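Local structure of nitrate transport protein nrtA (Synechocystis sp., 2G29) at residues A[52-57]-A[280-285]; A[79-84]-A[100-105]; A[195-200]-A[219-224]. The protein binds nitrate in the periplasm as the solute-binding component of the NrtABCD ABC transporter, which takes up nitrate and probably also nitrite. All coordinates share one frame; numbering follows the deposited sequence.

How the contacts relate
From the N terminus, helix 46-53 and the turn after it form one side of contact 1. The chain returns to them only at helix 276-284, so contact 1 closes a very long loop. Contacts 2 and 3 both nest inside that loop and follow each other in series. Contact 2 closes a short loop around strand 91-95, within the lobe whose sheet also holds strand 36-39. Contact 3 closes a similar loop around strand 207-211, on the sheet of the other lobe. Both join successive helices of a β-α-β-α-β run. The three sites do not touch; their centres lie about 26 to 31 Å apart.

Contact 1: residues A[52-57]-A[280-285]; sequences KEKGFY and CQILSK
The C-terminal end of helix 46-53, the helix that follows strand 36-39 in its lobe, meets helix 276-284 here, with Glu-53 and Lys-54 lying against Ile-282. Helix 276-284 is thus brought back onto this lobe from far along the chain. The joint is small, burying 141 Å² in all. Its closest approach is aliphatic: Glu-53 CG rests 3.7 Å from Ile-282 CG2, the branch anti to the backbone N. The carboxylate carbon Glu-53 CD is 4.1 Å from the same methyl. The two side chains run alongside each other in opposite directions. The glutamate chain bends about CB-CG (chi2 -83°), so CG touches the methyl most closely and CD stays just within reach of it. The CD1 branch serves a second neighbour, with Lys-54 CD 4.3 Å from Ile-282 CD1. Each polar end is held by another residue. Glu-53 OE1 accepts a hydrogen bond from Trp-288 NE1, and Lys-54 NZ forms a salt bridge with Glu-278. Lys-285 NZ lies 4.6 Å from Glu-53 OE2, too far for a salt bridge, but its charge would probably still favour the carboxylate. Thus a buried isoleucine is partly covered by the methylene parts of two charged residues. After Lys-54 the chain turns through Gly-55, whose positive phi suits glycine, and enters helix 56-59. Ile-282 also touches Ile-50, and Leu-283 touches Ala-46. Helix 276-284 therefore packs against helix 46-53, while Phe-56 and Tyr-57 lean on helix 253-271.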
ATOM      1  N   LYS A  52      17.121   8.338  -1.831  1.00 15.05           N
ATOM      2  CA  LYS A  52      17.660   9.676  -2.090  1.00 17.09           C
ATOM      3  C   LYS A  52      18.577  10.074  -0.916  1.00 18.26           C
ATOM      4  O   LYS A  52      19.757  10.367  -1.116  1.00 18.52           O
ATOM      5  CB  LYS A  52      16.525  10.710  -2.229  1.00 17.73           C
ATOM      6  CG  LYS A  52      16.999  12.135  -2.582  1.00 19.16           C
ATOM      7  CD  LYS A  52      17.588  12.172  -3.982  1.00 21.62           C
ATOM      8  CE  LYS A  52      17.932  13.584  -4.407  1.00 22.05           C
ATOM      9  NZ  LYS A  52      18.412  13.607  -5.830  1.00 22.83           N
ATOM     10  N   GLU A  53      18.051  10.055   0.305  1.00 18.57           N
ATOM     11  CA  GLU A  53      18.833  10.474   1.474  1.00 19.29           C
ATOM     12  C   GLU A  53      20.140   9.730   1.733  1.00 20.56           C
ATOM     13  O   GLU A  53      21.105  10.335   2.221  1.00 21.92           O
ATOM     14  CB  GLU A  53      17.966  10.389   2.734  1.00 20.62           C
ATOM     15  CG  GLU A  53      16.914  11.489   2.858  1.00 23.33           C
ATOM     16  CD  GLU A  53      17.464  12.795   3.439  1.00 25.28           C
ATOM     17  OE1 GLU A  53      16.693  13.758   3.550  1.00 24.49           O
ATOM     18  OE2 GLU A  53      18.660  12.857   3.790  1.00 28.73           O
ATOM     19  N   LYS A  54      20.179   8.436   1.425  1.00 20.48           N
ATOM     20  CA  LYS A  54      21.381   7.645   1.682  1.00 20.96           C
ATOM     21  C   LYS A  54      22.202   7.420   0.430  1.00 20.88           C
ATOM     22  O   LYS A  54      23.107   6.574   0.420  1.00 22.54           O
ATOM     23  CB  LYS A  54      21.045   6.309   2.357  1.00 20.77           C
ATOM     24  CG  LYS A  54      20.244   6.438   3.652  1.00 23.02           C
ATOM     25  CD  LYS A  54      20.935   7.288   4.702  1.00 26.65           C
ATOM     26  CE  LYS A  54      22.212   6.618   5.179  1.00 25.70           C
ATOM     27  NZ  LYS A  54      22.929   7.370   6.280  1.00 27.75           N
ATOM     28  N   GLY A  55      21.872   8.175  -0.618  1.00 19.68           N
ATOM     29  CA  GLY A  55      22.611   8.146  -1.878  1.00 20.99           C
ATOM     30  C   GLY A  55      22.518   6.914  -2.766  1.00 20.19           C
ATOM     31  O   GLY A  55      23.373   6.694  -3.626  1.00 21.89           O
ATOM     32  N   PHE A  56      21.490   6.096  -2.588  1.00 19.75           N
ATOM     33  CA  PHE A  56      21.392   4.913  -3.433  1.00 18.99           C
ATOM     34  C   PHE A  56      21.117   5.265  -4.910  1.00 17.58           C
ATOM     35  O   PHE A  56      21.673   4.625  -5.816  1.00 17.24           O
ATOM     36  CB  PHE A  56      20.342   3.961  -2.873  1.00 19.73           C
ATOM     37  CG  PHE A  56      20.761   3.289  -1.588  1.00 21.23           C
ATOM     38  CD1 PHE A  56      20.118   3.565  -0.386  1.00 23.78           C
ATOM     39  CD2 PHE A  56      21.815   2.381  -1.584  1.00 25.45           C
ATOM     40  CE1 PHE A  56      20.512   2.956   0.797  1.00 23.83           C
ATOM     41  CE2 PHE A  56      22.218   1.768  -0.410  1.00 25.02           C
ATOM     42  CZ  PHE A  56      21.564   2.054   0.791  1.00 24.65           C
ATOM     43  N   TYR A  57      20.286   6.276  -5.196  1.00 17.37           N
ATOM     44  CA  TYR A  57      20.069   6.615  -6.604  1.00 17.08           C
ATOM     45  C   TYR A  57      21.370   7.060  -7.261  1.00 18.72           C
ATOM     46  O   TYR A  57      21.667   6.701  -8.408  1.00 19.07           O
ATOM     47  CB  TYR A  57      19.046   7.751  -6.807  1.00 17.89           C
ATOM     48  CG  TYR A  57      17.633   7.483  -6.337  1.00 15.63           C
ATOM     49  CD1 TYR A  57      17.046   8.307  -5.377  1.00 14.67           C
ATOM     50  CD2 TYR A  57      16.882   6.433  -6.860  1.00 14.39           C
ATOM     51  CE1 TYR A  57      15.738   8.092  -4.947  1.00 14.94           C
ATOM     52  CE2 TYR A  57      15.566   6.212  -6.441  1.00 14.61           C
ATOM     53  CZ  TYR A  57      15.009   7.050  -5.475  1.00 14.86           C
ATOM     54  OH  TYR A  57      13.717   6.787  -4.999  1.00 14.61           O
ATOM     55  N   CYS A 280      13.377   6.554  10.752  1.00 13.92           N
ATOM     56  CA  CYS A 280      12.300   7.356  11.277  1.00 13.17           C
ATOM     57  C   CYS A 280      12.710   8.798  11.560  1.00 14.04           C
ATOM     58  O   CYS A 280      11.885   9.714  11.442  1.00 14.53           O
ATOM     59  CB  CYS A 280      11.706   6.673  12.504  1.00 14.28           C
ATOM     60  SG  CYS A 280      10.824   5.118  12.043  1.00 15.00           S
ATOM     61  N   GLN A 281      13.962   9.024  11.959  1.00 14.23           N
ATOM     62  CA  GLN A 281      14.398  10.423  12.143  1.00 15.50           C
ATOM     63  C   GLN A 281      14.327  11.154  10.799  1.00 13.52           C
ATOM     64  O   GLN A 281      13.911  12.307  10.716  1.00 14.87           O
ATOM     65  CB  GLN A 281      15.836  10.505  12.622  1.00 16.23           C
ATOM     66  CG  GLN A 281      16.047   9.981  14.011  1.00 17.77           C
ATOM     67  CD  GLN A 281      17.523  10.044  14.369  1.00 21.41           C
ATOM     68  OE1 GLN A 281      18.375   9.682  13.558  1.00 20.82           O
ATOM     69  NE2 GLN A 281      17.831  10.515  15.575  1.00 22.56           N
ATOM     70  N   ILE A 282      14.754  10.465   9.740  1.00 14.58           N
ATOM     71  CA  ILE A 282      14.724  11.020   8.401  1.00 14.49           C
ATOM     72  C   ILE A 282      13.285  11.279   7.969  1.00 13.74           C
ATOM     73  O   ILE A 282      12.965  12.386   7.555  1.00 15.17           O
ATOM     74  CB  ILE A 282      15.415  10.064   7.398  1.00 15.22           C
ATOM     75  CG1 ILE A 282      16.928  10.002   7.671  1.00 16.30           C
ATOM     76  CG2 ILE A 282      15.220  10.562   5.966  1.00 14.67           C
ATOM     77  CD1 ILE A 282      17.654   8.871   6.897  1.00 18.39           C
ATOM     78  N   LEU A 283      12.409  10.282   8.118  1.00 14.44           N
ATOM     79  CA  LEU A 283      11.025  10.488   7.699  1.00 13.86           C
ATOM     80  C   LEU A 283      10.322  11.610   8.474  1.00 14.32           C
ATOM     81  O   LEU A 283       9.466  12.319   7.941  1.00 13.56           O
ATOM     82  CB  LEU A 283      10.238   9.188   7.867  1.00 14.19           C
ATOM     83  CG  LEU A 283      10.795   8.001   7.059  1.00 15.38           C
ATOM     84  CD1 LEU A 283       9.979   6.753   7.324  1.00 15.37           C
ATOM     85  CD2 LEU A 283      10.822   8.341   5.557  1.00 14.68           C
ATOM     86  N   SER A 284      10.698  11.777   9.737  1.00 13.95           N
ATOM     87  CA  SER A 284      10.070  12.771  10.583  1.00 14.94           C
ATOM     88  C   SER A 284      10.330  14.228  10.199  1.00 15.03           C
ATOM     89  O   SER A 284       9.511  15.096  10.463  1.00 15.14           O
ATOM     90  CB  SER A 284      10.510  12.517  12.041  1.00 15.45           C
ATOM     91  OG  SER A 284       9.997  13.514  12.913  1.00 20.12           O
ATOM     92  N   LYS A 285      11.472  14.459   9.559  1.00 16.95           N
ATOM     93  CA  LYS A 285      11.917  15.799   9.195  1.00 19.18           C
ATOM     94  C   LYS A 285      10.935  16.584   8.357  1.00 19.34           C
ATOM     95  O   LYS A 285      10.124  16.030   7.601  1.00 18.85           O
ATOM     96  CB  LYS A 285      13.270  15.738   8.448  1.00 20.16           C
ATOM     97  CG  LYS A 285      14.378  15.006   9.199  1.00 25.98           C
ATOM     98  CD  LYS A 285      15.695  14.962   8.409  1.00 29.68           C
ATOM     99  CE  LYS A 285      16.702  13.996   9.068  1.00 31.99           C
ATOM    100  NZ  LYS A 285      17.955  13.795   8.249  1.00 34.71           N
TER

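Contact 2: residues A[79-84]-A[100-105]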
ATOM      1  N   ASN A  79      -0.956  13.222 -11.767  1.00 11.31           N
ATOM      2  CA  ASN A  79       0.407  13.467 -12.211  1.00 11.07           C
ATOM      3  C   ASN A  79       0.984  12.330 -13.042  1.00 10.74           C
ATOM      4  O   ASN A  79       1.806  12.569 -13.918  1.00 11.56           O
ATOM      5  CB  ASN A  79       1.285  13.812 -10.995  1.00 13.07           C
ATOM      6  CG  ASN A  79       1.021  15.220 -10.493  1.00 13.05           C
ATOM      7  OD1 ASN A  79       0.830  16.122 -11.309  1.00 13.74           O
ATOM      8  ND2 ASN A  79       1.002  15.427  -9.162  1.00 10.98           N
ATOM      9  N   LEU A  80       0.555  11.097 -12.790  1.00 11.09           N
ATOM     10  CA  LEU A  80       1.014   9.973 -13.602  1.00 10.94           C
ATOM     11  C   LEU A  80       0.359  10.036 -14.991  1.00 11.98           C
ATOM     12  O   LEU A  80       0.997   9.712 -15.982  1.00 12.36           O
ATOM     13  CB  LEU A  80       0.681   8.639 -12.918  1.00 11.12           C
ATOM     14  CG  LEU A  80       1.619   8.284 -11.756  1.00 10.92           C
ATOM     15  CD1 LEU A  80       0.969   7.185 -10.943  1.00 10.73           C
ATOM     16  CD2 LEU A  80       2.967   7.801 -12.265  1.00 11.28           C
ATOM     17  N   VAL A  81      -0.911  10.431 -15.059  1.00 12.42           N
ATOM     18  CA  VAL A  81      -1.583  10.555 -16.360  1.00 11.86           C
ATOM     19  C   VAL A  81      -0.878  11.670 -17.173  1.00 13.01           C
ATOM     20  O   VAL A  81      -0.653  11.541 -18.383  1.00 14.60           O
ATOM     21  CB  VAL A  81      -3.100  10.832 -16.181  1.00 13.27           C
ATOM     22  CG1 VAL A  81      -3.720  11.212 -17.507  1.00 14.46           C
ATOM     23  CG2 VAL A  81      -3.790   9.579 -15.656  1.00 14.37           C
ATOM     24  N   LEU A  82      -0.466  12.734 -16.488  1.00 12.59           N
ATOM     25  CA  LEU A  82       0.261  13.784 -17.176  1.00 12.77           C
ATOM     26  C   LEU A  82       1.645  13.359 -17.706  1.00 12.79           C
ATOM     27  O   LEU A  82       1.995  13.665 -18.877  1.00 14.86           O
ATOM     28  CB  LEU A  82       0.480  14.976 -16.259  1.00 15.31           C
ATOM     29  CG  LEU A  82      -0.629  15.981 -16.064  1.00 18.18           C
ATOM     30  CD1 LEU A  82      -0.066  17.024 -15.099  1.00 18.49           C
ATOM     31  CD2 LEU A  82      -1.086  16.613 -17.392  1.00 19.22           C
ATOM     32  N   GLY A  83       2.453  12.720 -16.850  1.00 11.74           N
ATOM     33  CA  GLY A  83       3.794  12.316 -17.222  1.00 13.17           C
ATOM     34  C   GLY A  83       4.715  13.495 -16.978  1.00 14.27           C
ATOM     35  O   GLY A  83       4.256  14.643 -16.919  1.00 14.78           O
ATOM     36  N   SER A  84       6.001  13.234 -16.852  1.00 14.27           N
ATOM     37  CA  SER A  84       6.932  14.324 -16.593  1.00 15.17           C
ATOM     38  C   SER A  84       7.025  15.378 -17.695  1.00 16.66           C
ATOM     39  O   SER A  84       7.221  16.549 -17.397  1.00 16.41           O
ATOM     40  CB  SER A  84       8.322  13.769 -16.271  1.00 17.20           C
ATOM     41  OG  SER A  84       8.872  13.111 -17.381  1.00 14.29           O
ATOM     42  N   TYR A 100      -2.883  -0.786 -12.330  1.00  9.51           N
ATOM     43  CA  TYR A 100      -3.834  -1.532 -13.131  1.00  9.61           C
ATOM     44  C   TYR A 100      -5.023  -0.647 -13.527  1.00  9.67           C
ATOM     45  O   TYR A 100      -5.416  -0.612 -14.689  1.00 11.54           O
ATOM     46  CB  TYR A 100      -4.339  -2.748 -12.345  1.00  9.87           C
ATOM     47  CG  TYR A 100      -3.288  -3.823 -12.291  1.00  9.88           C
ATOM     48  CD1 TYR A 100      -2.437  -3.966 -11.185  1.00 10.60           C
ATOM     49  CD2 TYR A 100      -3.085  -4.646 -13.400  1.00  9.74           C
ATOM     50  CE1 TYR A 100      -1.419  -4.897 -11.197  1.00  9.67           C
ATOM     51  CE2 TYR A 100      -2.064  -5.577 -13.432  1.00 10.03           C
ATOM     52  CZ  TYR A 100      -1.237  -5.696 -12.330  1.00 10.43           C
ATOM     53  OH  TYR A 100      -0.220  -6.608 -12.395  1.00 10.49           O
ATOM     54  N   LEU A 101      -5.596   0.063 -12.563  1.00 11.09           N
ATOM     55  CA  LEU A 101      -6.753   0.911 -12.864  1.00 10.66           C
ATOM     56  C   LEU A 101      -6.385   2.054 -13.822  1.00 10.48           C
ATOM     57  O   LEU A 101      -7.192   2.500 -14.622  1.00 10.95           O
ATOM     58  CB  LEU A 101      -7.333   1.445 -11.566  1.00 12.55           C
ATOM     59  CG  LEU A 101      -7.797   0.351 -10.577  1.00 13.68           C
ATOM     60  CD1 LEU A 101      -8.010   0.971  -9.221  1.00 15.02           C
ATOM     61  CD2 LEU A 101      -9.091  -0.326 -11.048  1.00 16.28           C
ATOM     62  N   ILE A 102      -5.155   2.536 -13.730  1.00 10.31           N
ATOM     63  CA  ILE A 102      -4.700   3.605 -14.610  1.00  9.87           C
ATOM     64  C   ILE A 102      -4.386   3.049 -16.018  1.00 10.90           C
ATOM     65  O   ILE A 102      -4.713   3.675 -17.037  1.00 10.07           O
ATOM     66  CB  ILE A 102      -3.460   4.318 -14.014  1.00 10.12           C
ATOM     67  CG1 ILE A 102      -3.877   5.042 -12.732  1.00 10.96           C
ATOM     68  CG2 ILE A 102      -2.885   5.294 -15.036  1.00 10.49           C
ATOM     69  CD1 ILE A 102      -2.668   5.575 -11.904  1.00 11.35           C
ATOM     70  N   THR A 103      -3.747   1.890 -16.098  1.00 10.31           N
ATOM     71  CA  THR A 103      -3.437   1.276 -17.401  1.00 11.19           C
ATOM     72  C   THR A 103      -4.749   0.936 -18.113  1.00 12.16           C
ATOM     73  O   THR A 103      -4.919   1.206 -19.312  1.00 11.63           O
ATOM     74  CB  THR A 103      -2.667  -0.040 -17.221  1.00 11.52           C
ATOM     75  OG1 THR A 103      -1.353   0.236 -16.687  1.00 11.55           O
ATOM     76  CG2 THR A 103      -2.552  -0.769 -18.519  1.00 12.29           C
ATOM     77  N   MET A 104      -5.679   0.335 -17.372  1.00 10.93           N
ATOM     78  CA  MET A 104      -6.960  -0.068 -17.996  1.00 11.82           C
ATOM     79  C   MET A 104      -7.773   1.155 -18.343  1.00 12.77           C
ATOM     80  O   MET A 104      -8.401   1.183 -19.422  1.00 12.41           O
ATOM     81  CB  MET A 104      -7.740  -0.981 -17.054  1.00 12.55           C
ATOM     82  CG  MET A 104      -7.005  -2.269 -16.824  1.00 13.31           C
ATOM     83  SD  MET A 104      -7.754  -3.408 -15.577  1.00 14.63           S
ATOM     84  CE  MET A 104      -9.044  -4.119 -16.620  1.00 17.03           C
ATOM     85  N   GLY A 105      -7.776   2.140 -17.436  1.00 12.24           N
ATOM     86  CA  GLY A 105      -8.449   3.396 -17.709  1.00 12.31           C
ATOM     87  C   GLY A 105      -9.611   3.747 -16.801  1.00 12.06           C
ATOM     88  O   GLY A 105     -10.108   4.873 -16.855  1.00 12.99           O
TER
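This is a buried, wholly apolar helix-to-helix contact, in which Ile-102 of helix 97-104 faces Leu-80 and Val-81 of helix 73-82. It lies in the lobe built on the sheet of strands 66-69, 36-39, 91-95, 240-245 and 115-120. Between segments 79-84 and 100-105 the nearest CA atoms are those of Val-81 and Ile-102, 7.8 Å apart. Ile-102 uses both of its branches. The longer one ends in CD1, 4.1 Å from Leu-80 CD1, and the two side chains cross at about a right angle. The shorter one is the methyl CG2, which stands 4.4 Å from Val-81 CG2. The two branches thus part toward different neighbours, one to each residue of helix 73-82. The distances are those of easy methyl contact, and the buried surface is modest at 103 Å². Met-115 of strand 115-120 touches both Leu-80 and Ile-102 and adds a third apolar surface. Near the C-terminal end of helix 73-82, Arg-245 NH1 donates to the carbonyl O of Leu-80 and, weakly, to that of Val-81. Both helices stop soon after the contact, at Gly-83 and Gly-105, each with positive phi. The nitrate site is near but separate: the side chain of Leu-80 is about 7 Å from that of Trp-73, a nitrate-binding residue at the start of the same helix. Strand, helix, strand and helix follow one another here through 66-69, 73-82, 91-95 and 97-104. Neighbouring crossover helices packed in this way on a mixed sheet belong to the lobes of type 2 periplasmic binding proteins.

Contact 3: residues A[195-200]-A[219-224]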
ATOM      1  N   GLN A 195      -4.709  13.365   5.586  1.00 11.68           N
ATOM      2  CA  GLN A 195      -5.840  14.116   6.104  1.00 12.73           C
ATOM      3  C   GLN A 195      -6.810  13.229   6.901  1.00 11.73           C
ATOM      4  O   GLN A 195      -7.831  13.724   7.400  1.00 12.43           O
ATOM      5  CB  GLN A 195      -6.611  14.784   4.958  1.00 13.72           C
ATOM      6  CG  GLN A 195      -5.783  15.868   4.245  1.00 18.83           C
ATOM      7  CD  GLN A 195      -6.457  16.400   2.986  1.00 22.71           C
ATOM      8  OE1 GLN A 195      -7.687  16.559   2.936  1.00 26.47           O
ATOM      9  NE2 GLN A 195      -5.653  16.691   1.961  1.00 26.77           N
ATOM     10  N   MET A 196      -6.478  11.939   7.065  1.00 11.43           N
ATOM     11  CA  MET A 196      -7.373  11.037   7.803  1.00 11.55           C
ATOM     12  C   MET A 196      -7.564  11.467   9.257  1.00 11.22           C
ATOM     13  O   MET A 196      -8.704  11.481   9.751  1.00 11.06           O
ATOM     14  CB  MET A 196      -6.822   9.603   7.745  1.00 11.25           C
ATOM     15  CG  MET A 196      -6.980   8.915   6.413  1.00 11.10           C
ATOM     16  SD  MET A 196      -8.689   8.351   6.232  1.00 11.11           S
ATOM     17  CE  MET A 196      -8.566   7.487   4.660  1.00 14.14           C
ATOM     18  N   VAL A 197      -6.474  11.781   9.954  1.00 11.47           N
ATOM     19  CA  VAL A 197      -6.572  12.182  11.351  1.00 13.29           C
ATOM     20  C   VAL A 197      -7.427  13.460  11.505  1.00 13.31           C
ATOM     21  O   VAL A 197      -8.325  13.513  12.365  1.00 16.06           O
ATOM     22  CB  VAL A 197      -5.132  12.344  11.952  1.00 13.95           C
ATOM     23  CG1 VAL A 197      -5.197  12.949  13.376  1.00 15.27           C
ATOM     24  CG2 VAL A 197      -4.475  10.988  12.046  1.00 13.53           C
ATOM     25  N   ALA A 198      -7.216  14.462  10.645  1.00 13.56           N
ATOM     26  CA  ALA A 198      -8.003  15.701  10.754  1.00 14.08           C
ATOM     27  C   ALA A 198      -9.483  15.431  10.530  1.00 15.50           C
ATOM     28  O   ALA A 198     -10.355  16.055  11.164  1.00 16.72           O
ATOM     29  CB  ALA A 198      -7.515  16.722   9.738  1.00 15.72           C
ATOM     30  N   ASN A 199      -9.782  14.505   9.630  1.00 14.74           N
ATOM     31  CA  ASN A 199     -11.169  14.174   9.348  1.00 14.93           C
ATOM     32  C   ASN A 199     -11.852  13.427  10.482  1.00 15.44           C
ATOM     33  O   ASN A 199     -13.004  13.739  10.810  1.00 16.11           O
ATOM     34  CB  ASN A 199     -11.274  13.377   8.044  1.00 15.39           C
ATOM     35  CG  ASN A 199     -11.382  14.280   6.843  1.00 17.50           C
ATOM     36  OD1 ASN A 199     -12.485  14.561   6.373  1.00 19.54           O
ATOM     37  ND2 ASN A 199     -10.251  14.778   6.363  1.00 16.07           N
ATOM     38  N   VAL A 200     -11.166  12.472  11.117  1.00 15.35           N
ATOM     39  CA  VAL A 200     -11.839  11.753  12.193  1.00 16.32           C
ATOM     40  C   VAL A 200     -12.091  12.719  13.359  1.00 18.17           C
ATOM     41  O   VAL A 200     -13.083  12.602  14.082  1.00 18.56           O
ATOM     42  CB  VAL A 200     -11.075  10.439  12.629  1.00 17.00           C
ATOM     43  CG1 VAL A 200      -9.853  10.753  13.457  1.00 17.21           C
ATOM     44  CG2 VAL A 200     -12.060   9.501  13.372  1.00 16.79           C
ATOM     45  N   VAL A 219      -3.996   7.160  17.672  1.00 11.94           N
ATOM     46  CA  VAL A 219      -3.945   6.681  19.055  1.00 13.43           C
ATOM     47  C   VAL A 219      -3.260   7.708  19.957  1.00 12.38           C
ATOM     48  O   VAL A 219      -3.788   8.097  21.018  1.00 13.68           O
ATOM     49  CB  VAL A 219      -3.195   5.335  19.114  1.00 13.28           C
ATOM     50  CG1 VAL A 219      -2.872   4.956  20.577  1.00 14.29           C
ATOM     51  CG2 VAL A 219      -4.045   4.223  18.482  1.00 13.52           C
ATOM     52  N   ASN A 220      -2.103   8.191  19.529  1.00 11.69           N
ATOM     53  CA  ASN A 220      -1.386   9.131  20.364  1.00 11.74           C
ATOM     54  C   ASN A 220      -2.100  10.451  20.567  1.00 13.57           C
ATOM     55  O   ASN A 220      -1.947  11.059  21.631  1.00 14.21           O
ATOM     56  CB  ASN A 220       0.046   9.365  19.830  1.00 11.59           C
ATOM     57  CG  ASN A 220       0.970   8.162  20.040  1.00 11.36           C
ATOM     58  OD1 ASN A 220       0.694   7.311  20.851  1.00 13.27           O
ATOM     59  ND2 ASN A 220       2.079   8.108  19.299  1.00 12.06           N
ATOM     60  N   GLN A 221      -2.865  10.894  19.573  1.00 12.90           N
ATOM     61  CA  GLN A 221      -3.612  12.131  19.738  1.00 14.03           C
ATOM     62  C   GLN A 221      -4.924  11.903  20.491  1.00 15.04           C
ATOM     63  O   GLN A 221      -5.601  12.859  20.863  1.00 16.38           O
ATOM     64  CB  GLN A 221      -3.864  12.796  18.365  1.00 14.49           C
ATOM     65  CG  GLN A 221      -2.581  13.348  17.772  1.00 14.48           C
ATOM     66  CD  GLN A 221      -2.766  14.257  16.573  1.00 14.04           C
ATOM     67  OE1 GLN A 221      -1.795  14.583  15.882  1.00 16.66           O
ATOM     68  NE2 GLN A 221      -3.987  14.678  16.322  1.00 14.41           N
ATOM     69  N   GLY A 222      -5.273  10.632  20.706  1.00 13.84           N
ATOM     70  CA  GLY A 222      -6.494  10.299  21.422  1.00 15.95           C
ATOM     71  C   GLY A 222      -7.767  10.598  20.673  1.00 15.38           C
ATOM     72  O   GLY A 222      -8.806  10.826  21.294  1.00 19.58           O
ATOM     73  N   VAL A 223      -7.706  10.590  19.346  1.00 15.02           N
ATOM     74  CA  VAL A 223      -8.892  10.924  18.561  1.00 13.80           C
ATOM     75  C   VAL A 223      -9.564   9.717  17.948  1.00 14.98           C
ATOM     76  O   VAL A 223     -10.479   9.852  17.133  1.00 14.77           O
ATOM     77  CB  VAL A 223      -8.576  11.968  17.452  1.00 14.81           C
ATOM     78  CG1 VAL A 223      -8.087  13.255  18.127  1.00 15.44           C
ATOM     79  CG2 VAL A 223      -7.514  11.437  16.495  1.00 16.23           C
ATOM     80  N   GLY A 224      -9.131   8.541  18.380  1.00 13.29           N
ATOM     81  CA  GLY A 224      -9.721   7.297  17.906  1.00 13.48           C
ATOM     82  C   GLY A 224      -8.908   6.149  18.459  1.00 14.12           C
ATOM     83  O   GLY A 224      -7.945   6.379  19.186  1.00 14.07           O
TER
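Val-197 overlaps the side chains of Gln-221 and Val-223 with a single methyl, CG1. The contact joins helix 196-201 to the end of helix 214-221 in a β-α-β-α-β run of the lobe that holds strands 187-190, 207-211 and 225-229. The amide nitrogen Gln-221 NE2 comes within 3.6 Å of Val-197 CG1. Gln-221 reaches it with a chain extended beyond CG (chi2 -168°). From another direction Val-223 CG2 approaches the same methyl at 4.2 Å, and these two valines cross at about a right angle. One turn along the helix, Val-200 CG1 meets Val-223 CG2 at 3.9 Å. Both of these methyls sit between their own backbone N and carbonyl carbon (chi1 75° for Val-200), the crowded position for both. Val-200 CG1 also lies 3.8 Å from the carbonyl O of Val-223, so the backbone of 219-224 shares in the contact. Val-223 is placed by the turn before it: helix 214-221 ends in a Schellman motif at Gly-222, whose phi is positive. Phe-208 of strand 207-211 touches Val-200, and Thr-218 touches both Val-197 and Val-223, so strand 207-211 and helix 214-221 both touch the valines. Gly-211, a nitrate-binding residue, is about 10 Å from the side chain of Val-197. At the start of helix 196-201, Gln-195 O accepts two bonds from opposite faces of its plane. One comes from Asn-199 N, and the other, nearly straight, from Asn-199 ND2 at 2.8 Å.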